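Type IV pilus assembly protein PilF (Thermus thermophilus HB8, PDB 5OIU) probably hydrolyses ATP as a hexameric AAA+ motor that powers the assembly of type IV pili. Local coordinates at residues Arg280-Cys285 with Met315-Cys320. Numbering follows the deposited sequence.
Sequences RVCEHC and MGCERC. With ZN (zinc ion), chain S.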
loop_
_atom_site.group_PDB
_atom_site.type_symbol
_atom_site.label_atom_id
_atom_site.label_comp_id
_atom_site.label_asym_id
_atom_site.label_seq_id
_atom_site.Cartn_x
_atom_site.Cartn_y
_atom_site.Cartn_z
ATOM N N ARG C 280 -39.759 13.202 7.246
ATOM C CA ARG C 280 -40.161 14.149 8.265
ATOM C C ARG C 280 -41.498 13.734 8.872
ATOM O O ARG C 280 -42.468 13.507 8.142
ATOM C CB ARG C 280 -40.257 15.530 7.633
ATOM C CG ARG C 280 -40.489 16.630 8.597
ATOM C CD ARG C 280 -40.264 17.940 7.903
ATOM N NE ARG C 280 -40.200 19.019 8.876
ATOM C CZ ARG C 280 -39.859 20.263 8.578
ATOM N NH1 ARG C 280 -39.552 20.580 7.320
ATOM N NH2 ARG C 280 -39.827 21.178 9.537
ATOM N N VAL C 281 -41.549 13.640 10.204
ATOM C CA VAL C 281 -42.768 13.188 10.869
ATOM C C VAL C 281 -43.913 14.155 10.589
ATOM O O VAL C 281 -43.759 15.377 10.725
ATOM C CB VAL C 281 -42.528 13.056 12.383
ATOM C CG1 VAL C 281 -43.840 12.789 13.099
ATOM C CG2 VAL C 281 -41.515 11.952 12.683
ATOM N N CYS C 282 -45.071 13.609 10.210
ATOM C CA CYS C 282 -46.272 14.421 10.052
ATOM C C CYS C 282 -46.593 15.192 11.330
ATOM O O CYS C 282 -46.448 14.685 12.445
ATOM C CB CYS C 282 -47.467 13.547 9.668
ATOM S SG CYS C 282 -49.082 14.426 9.686
ATOM N N GLU C 283 -47.038 16.431 11.164
ATOM C CA GLU C 283 -47.228 17.295 12.320
ATOM C C GLU C 283 -48.546 17.057 13.034
ATOM O O GLU C 283 -48.680 17.462 14.192
ATOM C CB GLU C 283 -47.150 18.761 11.902
ATOM C CG GLU C 283 -45.762 19.213 11.564
ATOM C CD GLU C 283 -44.874 19.333 12.789
ATOM O OE1 GLU C 283 -45.306 18.946 13.904
ATOM O OE2 GLU C 283 -43.737 19.830 12.628
ATOM N N HIS C 284 -49.505 16.404 12.378
ATOM C CA HIS C 284 -50.869 16.317 12.881
ATOM C C HIS C 284 -51.195 14.989 13.556
ATOM O O HIS C 284 -52.187 14.917 14.287
ATOM C CB HIS C 284 -51.864 16.575 11.741
ATOM C CG HIS C 284 -51.673 17.899 11.063
ATOM N ND1 HIS C 284 -51.742 18.054 9.693
ATOM C CD2 HIS C 284 -51.400 19.128 11.569
ATOM C CE1 HIS C 284 -51.520 19.320 9.384
ATOM N NE2 HIS C 284 -51.308 19.992 10.503
ATOM N N CYS C 285 -50.407 13.938 13.326
ATOM C CA CYS C 285 -50.535 12.711 14.101
ATOM C C CYS C 285 -49.275 12.416 14.902
ATOM O O CYS C 285 -49.048 11.269 15.294
ATOM C CB CYS C 285 -50.866 11.529 13.197
ATOM S SG CYS C 285 -49.663 11.273 11.921
ATOM N N MET C 315 -48.518 8.654 13.954
ATOM C CA MET C 315 -49.471 7.557 14.059
ATOM C C MET C 315 -50.180 7.290 12.744
ATOM O O MET C 315 -50.728 6.199 12.567
ATOM C CB MET C 315 -50.495 7.836 15.159
ATOM C CG MET C 315 -50.102 7.274 16.520
ATOM S SD MET C 315 -49.723 5.510 16.446
ATOM C CE MET C 315 -49.077 5.225 18.102
ATOM N N GLY C 316 -50.159 8.249 11.817
ATOM C CA GLY C 316 -50.786 8.097 10.516
ATOM C C GLY C 316 -52.152 8.756 10.475
ATOM O O GLY C 316 -53.005 8.443 11.313
ATOM N N CYS C 317 -52.381 9.665 9.524
ATOM C CA CYS C 317 -53.661 10.358 9.439
ATOM C C CYS C 317 -53.906 10.836 8.011
ATOM O O CYS C 317 -53.049 10.716 7.132
ATOM C CB CYS C 317 -53.726 11.533 10.418
ATOM S SG CYS C 317 -52.905 13.033 9.849
ATOM N N GLU C 318 -55.093 11.414 7.804
ATOM C CA GLU C 318 -55.527 11.823 6.470
ATOM C C GLU C 318 -54.520 12.748 5.784
ATOM O O GLU C 318 -54.368 12.682 4.562
ATOM C CB GLU C 318 -56.899 12.506 6.562
ATOM C CG GLU C 318 -57.861 11.871 7.580
ATOM C CD GLU C 318 -57.826 12.562 8.944
ATOM O OE1 GLU C 318 -58.082 13.787 9.009
ATOM O OE2 GLU C 318 -57.518 11.878 9.951
ATOM N N ARG C 319 -53.818 13.593 6.551
ATOM C CA ARG C 319 -52.911 14.611 6.014
ATOM C C ARG C 319 -51.547 14.069 5.569
ATOM O O ARG C 319 -50.737 14.841 5.050
ATOM C CB ARG C 319 -52.700 15.733 7.053
ATOM C CG ARG C 319 -53.864 16.742 7.203
ATOM C CD ARG C 319 -53.930 17.784 6.056
ATOM N NE ARG C 319 -54.387 17.217 4.775
ATOM C CZ ARG C 319 -53.835 17.459 3.578
ATOM N NH1 ARG C 319 -54.336 16.890 2.487
ATOM N NH2 ARG C 319 -52.777 18.262 3.460
ATOM N N CYS C 320 -51.266 12.774 5.732
ATOM C CA CYS C 320 -49.939 12.249 5.429
ATOM C C CYS C 320 -50.014 10.875 4.770
ATOM O O CYS C 320 -49.100 10.057 4.935
ATOM C CB CYS C 320 -49.082 12.161 6.701
ATOM S SG CYS C 320 -49.748 11.034 7.967
HETATM ZN ZN ZN S . -50.303 12.312 9.812
#
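Met315 N donates an almost straight hydrogen bond to Cys285 O (3.0 Å), joining the two cysteine loops just where the short antiparallel ladder of strands 286-289 and 311-314 ends. Beyond this bond the loops part around a zinc ion, and four cysteine side chains, short and, probably as thiolates, strong zinc ligands, meet on it from both loops. SG of Cys282 and SG of Cys285 each lie 2.4 Å from the zinc, and Cys320 SG at 2.3 Å; the bond from Cys317 SG is longer, 2.7 Å. To reach the metal, Cys282 turns its sulphur anti to the backbone N (chi1 171°), whereas the other three place it between N and the carbonyl carbon. One backbone amide points to each sulphur and would be expected to temper the negative charge of thiolates: His284 N bonds to Cys282 SG, Cys317 N to Cys320 SG, and, weakly, Gly316 N to Cys285 SG (3.1 Å) and Arg319 N to Cys317 SG. Gly316 suits its place because its backbone angles would jam a CB against the preceding carbonyl oxygen. Beside the metal, Cys282 CB packs on Cys320 CB at 3.7 Å. His284 and Arg319 run side by side, Arg319 CB meeting the ring edge in plane while Arg319 CG lies 3.5 Å from His284 ND1; the guanidinium leads away, which suits an exposed position. Two CxxC pairs converging on one metal form a tetracysteine zinc site, which ties the end of strand 269-281 to the loop after strand 311-314.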